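Local coordinates for protein lovastatin nonaketide synthase, polyketide synthase component (Aspergillus terreus, PDB 7CPX) that builds the dihydromonacolin L nonaketide of lovastatin biosynthesis from malonyl-CoA on its carrier domain, using NADPH and S-adenosylmethionine, as a homodimer that binds the partner protein LovC, at residues K1334-L1339 against P1391-N1396; R1314-Q1319 against R1350-D1355; V1520-P1525 against L1547-K1552. The protein carries 2 engineered substitutions. All coordinates share one frame; numbering follows the deposited sequence.

Interaction 1: residues K1334-L1339 against P1391-N1396; sequences KQIEWL and PTVRSN
E1337 and R1394 bring the two backbones closest, CA to CA at 4.5 Å, where the turn between helices 1330-1333 and 1339-1354 meets the carboxyl end of helix 1389-1393. That end is a Schellman motif: N1396 N bonds back to P1391 O at 3.1 Å, S1395 N bonds to T1392 O at 2.8 Å, and S1395, the C-prime residue, has the positive phi (60°) that the motif needs. On the other side, residues Q1335 to W1338 make a type I beta turn, and W1338 stands at the N-cap position of helix 1339-1354. The contact is therefore a turn laid against a helix terminus.

The apolar part is a meeting of I1336 and V1393, whose side chains cross obliquely. Methyl CG2 of I1336 lies anti to its own backbone N, CG1 of V1393 is likewise anti to N, and these are the branches on the facing sides. Their modelled spacing is too short to be relied on. The shared neighbour F1330, which touches both residues, places the pair more surely, while S1345 and A1346 of helix 1339-1354 touch I1336 and V1393 respectively.

R1394 supplies the other half, at its root and at its tip. R1394 CB sits 3.7 Å from I1336 O and 4.1 Å from E1337 O, so the aliphatic root of the arginine lies beside the carbonyls of the turn. CG is placed between backbone N and carbonyl carbon (chi1 50°), and the chain then runs extended as far as NE. R1394 NH1 comes to 4.2 Å from L1339 CB, an oblique and loose approach, while one face of the R1394 guanidinium rests on its own helix, with P1391 CA 3.5 Å above the centre of the plane.

Interaction 2: residues R1314-Q1319 against R1350-D1355; sequences RSFLSQ and RHLWYD
F1316 and L1352 carry the densest part of this antiparallel helix pair, whose short axes run 171° apart and come within 10.0 Å. The F1316 ring lies flat against the L1352 backbone: CA of L1352 is 3.7 Å from the ring centroid and 14° off the normal, a CH-pi contact over one face. CG of F1316 is anti to its carbonyl carbon; the two side chains run past one another in opposite senses, and L1352 CD2 lies beside F1316 CD1. The L1352 fork also reaches Q1319, with L1352 CD1 3.5 Å from Q1319 CB.

Towards solvent the contact thins to polar margins. Q1319 lies partly exposed; Q1319 NE2 turns back along its own helix to bond S1315 O at 3.3 Å. Beyond the ring, D1355 sets its carboxylate plane 19° from that of F1316, although crowding around H1351 O makes the exact place of D1355 uncertain.

V1309 of helix 1298-1309 touches F1316, and L1352 also touches L1320 and E1323, further along helix 1313-1324. Helix 1298-1309 also receives W1353, and helix 1361-1370 packs on Y1354, so helix 1339-1354 has several helical partners.

Interaction 3: residues V1520-P1525 against L1547-K1552; sequences VLHATP and LEITHK
E1548 reaches across to L1521 and H1522, and its side chain can be followed atom by atom. CB is directed at the opposite loop, and E1548 CG, anti to the backbone N, comes to 4.0 Å from H1522 N. There the chain bends (chi2 56°), and the turn places E1548 CD close to H1522 N and 3.4 Å from H1522 CB. The carboxylate then divides its work. OE2 accepts the backbone N-H of H1522, with an N-H...O angle of 133°; the modelled length is very short, so the details of this bond are doubtful. The same oxygen lies near L1521 N, where the angle is too poor for a bond, and beside L1521 CB. OE1 instead lies by the H1522 imidazole, nearest H1522 CD2 and CG, approaching obliquely with the ring and carboxylate planes 52° apart. I1549 N donates to E1548 OE1 at 3.2 Å, on the anti lone pair of that oxygen; as modelled, the carboxylate takes a backbone N-H from each loop, the one from H1522 remaining doubtful.

The two loops follow adjacent parallel strands, 1512-1518 and 1542-1547, of a Rossmann-like sheet whose order, with antiparallel strand 1614-1618 near one edge, matches class I methyltransferases. Helix 1527-1537 makes the beta-alpha-beta crossover between them. In that fold the carboxyl ends of the strands face the cofactor cleft; consistent with this, V1520 touches the probable glycine-rich turn G1446-G1451.

H1522 points its CB at the second loop, with NE2 held by a weak hydrogen bond to N1519 O. I1549 crosses its side chain at about a right angle, I1549 CD1 at 3.8 Å from H1522 CB. W1586 of helix 1583-1592 touches both E1548 and L1521, and A1523 O accepts a hydrogen bond from R1499 NH2.

In the fold
From the N terminus, helix 1313-1324 opens interaction 2, the turn 1334-1339 opens interaction 1, helix 1339-1354 then closes interaction 2 over 30 intervening residues, and 1391-1396 closes interaction 1 over 51. Their segments alternate, so the two loops cross along the chain and together tie up one largely helical region; their centres lie about 18 Å apart. Interaction 3 follows in series, closing 21 residues, with the crossover helix, between two neighbouring strands of the methyltransferase sheet, its centre about 23 Å from that of interaction 2. The two regions are joined directly: K1552 forms a salt bridge with E1324 of helix 1313-1324, and the W1353 ring meets that of F1559, on helix 1554-1561.

Interaction 1: residues K1334-L1339 against P1391-N1396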
# COMPACT_ATOMS: atom_id res chain seq x y z
N LYS A 1334 0.94 56.36 -75.31
CA LYS A 1334 0.38 57.71 -75.26
C LYS A 1334 1.05 58.53 -74.17
O LYS A 1334 0.40 59.38 -73.54
CB LYS A 1334 -1.13 57.68 -75.04
CG LYS A 1334 -1.92 56.84 -76.03
CD LYS A 1334 -3.41 57.02 -75.81
CE LYS A 1334 -4.24 56.09 -76.68
NZ LYS A 1334 -5.70 56.32 -76.50
N GLN A 1335 2.34 58.30 -73.93
CA GLN A 1335 3.04 58.94 -72.82
C GLN A 1335 2.30 58.71 -71.51
O GLN A 1335 2.15 59.61 -70.68
CB GLN A 1335 3.23 60.44 -73.08
CG GLN A 1335 3.95 60.75 -74.39
CD GLN A 1335 5.33 60.13 -74.46
OE1 GLN A 1335 5.47 58.91 -74.60
NE2 GLN A 1335 6.36 60.96 -74.37
N ILE A 1336 1.81 57.48 -71.33
CA ILE A 1336 1.01 57.13 -70.16
C ILE A 1336 1.86 56.85 -68.94
O ILE A 1336 1.30 56.59 -67.86
CB ILE A 1336 0.08 55.96 -70.53
CG1 ILE A 1336 -0.92 56.40 -71.60
CG2 ILE A 1336 -0.67 55.45 -69.32
CD1 ILE A 1336 -1.51 55.26 -72.39
N GLU A 1337 3.18 56.90 -69.06
CA GLU A 1337 4.02 56.87 -67.86
C GLU A 1337 3.81 58.11 -67.00
O GLU A 1337 4.22 58.12 -65.84
CB GLU A 1337 5.49 56.75 -68.26
CG GLU A 1337 6.43 56.49 -67.09
CD GLU A 1337 7.86 56.24 -67.54
OE1 GLU A 1337 8.12 56.28 -68.76
OE2 GLU A 1337 8.72 56.00 -66.67
N TRP A 1338 3.18 59.15 -67.55
CA TRP A 1338 2.87 60.36 -66.81
C TRP A 1338 1.46 60.26 -66.24
O TRP A 1338 0.52 59.87 -66.94
CB TRP A 1338 2.98 61.58 -67.72
CG TRP A 1338 4.40 61.90 -68.13
CD1 TRP A 1338 5.17 62.93 -67.67
CD2 TRP A 1338 5.21 61.17 -69.06
NE1 TRP A 1338 6.41 62.89 -68.27
CE2 TRP A 1338 6.45 61.82 -69.13
CE3 TRP A 1338 5.00 60.04 -69.85
CZ2 TRP A 1338 7.49 61.37 -69.95
CZ3 TRP A 1338 6.03 59.59 -70.66
CH2 TRP A 1338 7.26 60.26 -70.71
N LEU A 1339 1.31 60.62 -64.96
CA LEU A 1339 0.07 60.33 -64.24
C LEU A 1339 -1.14 60.99 -64.88
O LEU A 1339 -2.26 60.47 -64.77
CB LEU A 1339 0.19 60.74 -62.78
CG LEU A 1339 0.15 62.24 -62.43
CD1 LEU A 1339 -0.00 62.41 -60.93
CD2 LEU A 1339 1.40 62.95 -62.92
N PRO A 1391 -2.23 53.09 -61.08
CA PRO A 1391 -0.79 52.91 -60.79
C PRO A 1391 -0.15 51.82 -61.62
O PRO A 1391 1.03 51.93 -61.97
CB PRO A 1391 -0.78 52.58 -59.29
CG PRO A 1391 -2.14 52.06 -58.99
CD PRO A 1391 -3.06 52.81 -59.90
N THR A 1392 -0.90 50.76 -61.95
CA THR A 1392 -0.34 49.69 -62.76
C THR A 1392 -0.23 50.11 -64.23
O THR A 1392 0.65 49.62 -64.94
CB THR A 1392 -1.19 48.43 -62.63
OG1 THR A 1392 -2.48 48.66 -63.22
CG2 THR A 1392 -1.37 48.06 -61.17
N VAL A 1393 -1.12 50.99 -64.68
CA VAL A 1393 -1.10 51.41 -66.08
C VAL A 1393 0.21 52.12 -66.41
O VAL A 1393 0.73 51.98 -67.52
CB VAL A 1393 -2.33 52.30 -66.38
CG1 VAL A 1393 -2.05 53.24 -67.54
CG2 VAL A 1393 -3.53 51.42 -66.70
N ARG A 1394 0.75 52.89 -65.47
CA ARG A 1394 2.06 53.51 -65.64
C ARG A 1394 3.21 52.56 -65.31
O ARG A 1394 4.34 53.01 -65.12
CB ARG A 1394 2.17 54.77 -64.79
CG ARG A 1394 1.77 54.62 -63.33
CD ARG A 1394 2.06 55.90 -62.56
NE ARG A 1394 1.60 55.85 -61.17
CZ ARG A 1394 0.42 56.27 -60.75
NH1 ARG A 1394 -0.47 56.79 -61.57
NH2 ARG A 1394 0.13 56.18 -59.45
N SER A 1395 2.94 51.25 -65.24
CA SER A 1395 3.98 50.25 -64.99
C SER A 1395 4.67 50.48 -63.66
O SER A 1395 5.86 50.21 -63.51
CB SER A 1395 5.00 50.22 -66.13
OG SER A 1395 4.38 50.00 -67.38
N ASN A 1396 3.93 51.00 -62.67
CA ASN A 1396 4.47 51.25 -61.34
C ASN A 1396 3.98 50.22 -60.33
O ASN A 1396 4.78 49.58 -59.66
CB ASN A 1396 4.09 52.67 -60.89
CG ASN A 1396 4.80 53.09 -59.62
OD1 ASN A 1396 5.13 52.27 -58.77
ND2 ASN A 1396 5.04 54.39 -59.48

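Interaction 2: residues R1314-Q1319 against R1350-D1355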
# COMPACT_ATOMS: atom_id res chain seq x y z
N ARG A 1314 -15.50 46.92 -82.72
CA ARG A 1314 -14.63 46.92 -83.89
C ARG A 1314 -13.68 48.11 -83.88
O ARG A 1314 -12.58 48.03 -84.43
CB ARG A 1314 -15.48 46.93 -85.16
CG ARG A 1314 -16.35 45.70 -85.34
CD ARG A 1314 -15.53 44.43 -85.56
NE ARG A 1314 -15.10 43.83 -84.30
CZ ARG A 1314 -15.80 42.92 -83.62
NH1 ARG A 1314 -16.98 42.50 -84.04
NH2 ARG A 1314 -15.30 42.44 -82.49
N SER A 1315 -14.09 49.22 -83.26
CA SER A 1315 -13.20 50.37 -83.14
C SER A 1315 -12.32 50.28 -81.90
O SER A 1315 -11.22 50.84 -81.89
CB SER A 1315 -14.02 51.67 -83.10
OG SER A 1315 -14.83 51.79 -84.26
N PHE A 1316 -12.79 49.58 -80.87
CA PHE A 1316 -12.01 49.47 -79.64
C PHE A 1316 -10.82 48.53 -79.80
O PHE A 1316 -9.85 48.64 -79.04
CB PHE A 1316 -12.91 48.97 -78.50
CG PHE A 1316 -13.97 49.94 -78.08
CD1 PHE A 1316 -13.69 51.29 -77.94
CD2 PHE A 1316 -15.26 49.51 -77.83
CE1 PHE A 1316 -14.66 52.18 -77.54
CE2 PHE A 1316 -16.24 50.39 -77.43
CZ PHE A 1316 -15.94 51.73 -77.29
N LEU A 1317 -10.87 47.62 -80.77
CA LEU A 1317 -9.91 46.53 -80.85
C LEU A 1317 -8.49 47.00 -80.61
O LEU A 1317 -7.86 46.66 -79.59
CB LEU A 1317 -10.01 45.85 -82.22
CG LEU A 1317 -11.39 45.37 -82.68
CD1 LEU A 1317 -11.30 44.74 -84.06
CD2 LEU A 1317 -12.00 44.40 -81.68
N SER A 1318 -7.97 47.85 -81.50
CA SER A 1318 -6.60 48.30 -81.36
C SER A 1318 -6.38 48.97 -80.01
O SER A 1318 -5.43 48.65 -79.30
CB SER A 1318 -6.24 49.26 -82.50
OG SER A 1318 -4.89 49.68 -82.41
N GLN A 1319 -7.29 49.88 -79.63
CA GLN A 1319 -7.16 50.53 -78.34
C GLN A 1319 -7.04 49.50 -77.23
O GLN A 1319 -6.17 49.61 -76.36
CB GLN A 1319 -8.37 51.44 -78.09
CG GLN A 1319 -8.60 52.47 -79.19
CD GLN A 1319 -9.79 53.37 -78.91
OE1 GLN A 1319 -9.83 54.06 -77.90
NE2 GLN A 1319 -10.76 53.36 -79.81
N ARG A 1350 -11.02 51.45 -69.68
CA ARG A 1350 -12.27 50.97 -69.10
C ARG A 1350 -13.47 51.40 -69.94
O ARG A 1350 -14.45 50.66 -70.05
CB ARG A 1350 -12.42 51.47 -67.67
CG ARG A 1350 -11.30 51.03 -66.74
CD ARG A 1350 -11.69 51.21 -65.28
NE ARG A 1350 -12.62 50.18 -64.83
CZ ARG A 1350 -13.24 50.19 -63.66
NH1 ARG A 1350 -13.07 51.17 -62.79
NH2 ARG A 1350 -14.05 49.18 -63.35
N HIS A 1351 -13.41 52.59 -70.53
CA HIS A 1351 -14.49 53.07 -71.39
C HIS A 1351 -14.50 52.38 -72.75
O HIS A 1351 -15.53 52.41 -73.42
CB HIS A 1351 -14.37 54.58 -71.57
CG HIS A 1351 -14.92 55.36 -70.41
ND1 HIS A 1351 -14.42 55.26 -69.13
CD2 HIS A 1351 -15.95 56.24 -70.34
CE1 HIS A 1351 -15.10 56.05 -68.33
NE2 HIS A 1351 -16.03 56.66 -69.03
N LEU A 1352 -13.39 51.77 -73.16
CA LEU A 1352 -13.43 50.88 -74.32
C LEU A 1352 -14.51 49.82 -74.16
O LEU A 1352 -14.83 49.14 -75.14
CB LEU A 1352 -12.08 50.20 -74.54
CG LEU A 1352 -10.86 51.09 -74.81
CD1 LEU A 1352 -9.63 50.23 -75.08
CD2 LEU A 1352 -11.10 52.04 -75.97
N TRP A 1353 -15.03 49.65 -72.96
CA TRP A 1353 -16.25 48.90 -72.71
C TRP A 1353 -17.37 49.78 -72.20
O TRP A 1353 -18.53 49.59 -72.60
CB TRP A 1353 -15.97 47.78 -71.68
CG TRP A 1353 -14.78 46.92 -72.01
CD1 TRP A 1353 -13.49 47.34 -72.17
CD2 TRP A 1353 -14.77 45.50 -72.18
NE1 TRP A 1353 -12.68 46.26 -72.45
CE2 TRP A 1353 -13.44 45.12 -72.45
CE3 TRP A 1353 -15.75 44.51 -72.13
CZ2 TRP A 1353 -13.07 43.80 -72.68
CZ3 TRP A 1353 -15.39 43.20 -72.35
CH2 TRP A 1353 -14.06 42.85 -72.62
N TYR A 1354 -17.07 50.77 -71.36
CA TYR A 1354 -18.10 51.61 -70.77
C TYR A 1354 -18.51 52.79 -71.66
O TYR A 1354 -19.45 53.51 -71.31
CB TYR A 1354 -17.63 52.17 -69.41
CG TYR A 1354 -17.03 51.15 -68.46
CD1 TYR A 1354 -17.18 49.79 -68.66
CD2 TYR A 1354 -16.32 51.57 -67.34
CE1 TYR A 1354 -16.63 48.87 -67.79
CE2 TYR A 1354 -15.77 50.66 -66.46
CZ TYR A 1354 -15.93 49.31 -66.69
OH TYR A 1354 -15.38 48.40 -65.81
N ASP A 1355 -17.84 53.00 -72.79
CA ASP A 1355 -18.15 54.14 -73.64
C ASP A 1355 -19.61 54.21 -74.07
O ASP A 1355 -20.19 55.31 -74.00
CB ASP A 1355 -17.26 54.12 -74.90
CG ASP A 1355 -15.99 54.93 -74.72
OD1 ASP A 1355 -16.05 56.02 -74.13
OD2 ASP A 1355 -14.92 54.46 -75.18

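Interaction 3: residues V1520-P1525 against L1547-K1552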
# COMPACT_ATOMS: atom_id res chain seq x y z
N VAL A 1520 0.48 28.64 -68.28
CA VAL A 1520 1.77 29.27 -68.01
C VAL A 1520 2.62 29.43 -69.26
O VAL A 1520 3.57 30.23 -69.25
CB VAL A 1520 2.54 28.47 -66.94
CG1 VAL A 1520 2.94 27.10 -67.48
CG2 VAL A 1520 3.74 29.25 -66.44
N LEU A 1521 2.33 28.73 -70.35
CA LEU A 1521 3.09 28.92 -71.58
C LEU A 1521 2.93 30.32 -72.15
O LEU A 1521 3.78 30.77 -72.92
CB LEU A 1521 2.68 27.88 -72.63
CG LEU A 1521 2.84 26.42 -72.21
CD1 LEU A 1521 2.48 25.50 -73.37
CD2 LEU A 1521 4.25 26.13 -71.72
N HIS A 1522 1.85 31.02 -71.79
CA HIS A 1522 1.67 32.40 -72.21
C HIS A 1522 2.49 33.37 -71.38
O HIS A 1522 2.60 34.54 -71.75
CB HIS A 1522 0.19 32.80 -72.14
CG HIS A 1522 -0.32 32.95 -70.74
ND1 HIS A 1522 -1.14 33.99 -70.35
CD2 HIS A 1522 -0.13 32.19 -69.63
CE1 HIS A 1522 -1.43 33.86 -69.07
NE2 HIS A 1522 -0.84 32.78 -68.61
N ALA A 1523 3.06 32.91 -70.26
CA ALA A 1523 3.89 33.74 -69.40
C ALA A 1523 5.36 33.71 -69.81
O ALA A 1523 6.21 34.24 -69.07
CB ALA A 1523 3.74 33.29 -67.94
N THR A 1524 5.68 33.10 -70.95
CA THR A 1524 7.05 32.99 -71.42
C THR A 1524 7.09 33.43 -72.88
O THR A 1524 6.31 32.91 -73.70
CB THR A 1524 7.58 31.56 -71.28
OG1 THR A 1524 8.74 31.40 -72.12
CG2 THR A 1524 6.52 30.55 -71.68
N PRO A 1525 7.97 34.37 -73.25
CA PRO A 1525 8.12 34.72 -74.67
C PRO A 1525 8.88 33.69 -75.48
O PRO A 1525 9.04 33.88 -76.69
CB PRO A 1525 8.88 36.05 -74.61
CG PRO A 1525 9.68 35.97 -73.37
CD PRO A 1525 8.85 35.18 -72.39
N LEU A 1547 -3.17 23.72 -70.81
CA LEU A 1547 -4.23 24.71 -70.65
C LEU A 1547 -3.62 26.07 -70.95
O LEU A 1547 -2.68 26.50 -70.26
CB LEU A 1547 -4.81 24.70 -69.24
CG LEU A 1547 -5.50 23.43 -68.74
CD1 LEU A 1547 -4.55 22.61 -67.89
CD2 LEU A 1547 -6.75 23.80 -67.97
N GLU A 1548 -4.13 26.75 -71.97
CA GLU A 1548 -3.53 28.02 -72.36
C GLU A 1548 -4.53 28.83 -73.17
O GLU A 1548 -5.52 28.30 -73.69
CB GLU A 1548 -2.24 27.80 -73.15
CG GLU A 1548 -1.33 29.03 -73.25
CD GLU A 1548 -0.95 29.59 -71.90
OE1 GLU A 1548 -1.79 30.25 -71.26
OE2 GLU A 1548 0.20 29.36 -71.46
N ILE A 1549 -4.25 30.13 -73.28
CA ILE A 1549 -5.11 31.03 -74.02
C ILE A 1549 -5.08 30.68 -75.50
O ILE A 1549 -4.03 30.33 -76.06
CB ILE A 1549 -4.67 32.49 -73.79
CG1 ILE A 1549 -3.19 32.68 -74.15
CG2 ILE A 1549 -4.92 32.89 -72.35
CD1 ILE A 1549 -2.75 34.12 -74.22
N THR A 1550 -6.25 30.76 -76.14
CA THR A 1550 -6.36 30.51 -77.57
C THR A 1550 -7.59 31.24 -78.09
O THR A 1550 -8.49 31.60 -77.32
CB THR A 1550 -6.45 29.01 -77.88
OG1 THR A 1550 -6.57 28.81 -79.29
CG2 THR A 1550 -7.64 28.38 -77.17
N HIS A 1551 -7.61 31.47 -79.40
CA HIS A 1551 -8.77 32.04 -80.09
C HIS A 1551 -9.32 33.26 -79.34
O HIS A 1551 -10.43 33.25 -78.80
CB HIS A 1551 -9.85 30.97 -80.28
CG HIS A 1551 -9.45 29.87 -81.21
ND1 HIS A 1551 -9.47 30.01 -82.58
CD2 HIS A 1551 -9.01 28.61 -80.96
CE1 HIS A 1551 -9.06 28.88 -83.14
NE2 HIS A 1551 -8.77 28.02 -82.18
N LYS A 1552 -8.50 34.30 -79.31
CA LYS A 1552 -8.84 35.51 -78.57
C LYS A 1552 -10.23 36.01 -78.94
O LYS A 1552 -10.67 35.90 -80.08
CB LYS A 1552 -7.81 36.61 -78.84
CG LYS A 1552 -7.89 37.76 -77.85
CD LYS A 1552 -6.92 38.88 -78.21
CE LYS A 1552 -7.00 40.02 -77.21
NZ LYS A 1552 -6.13 41.16 -77.60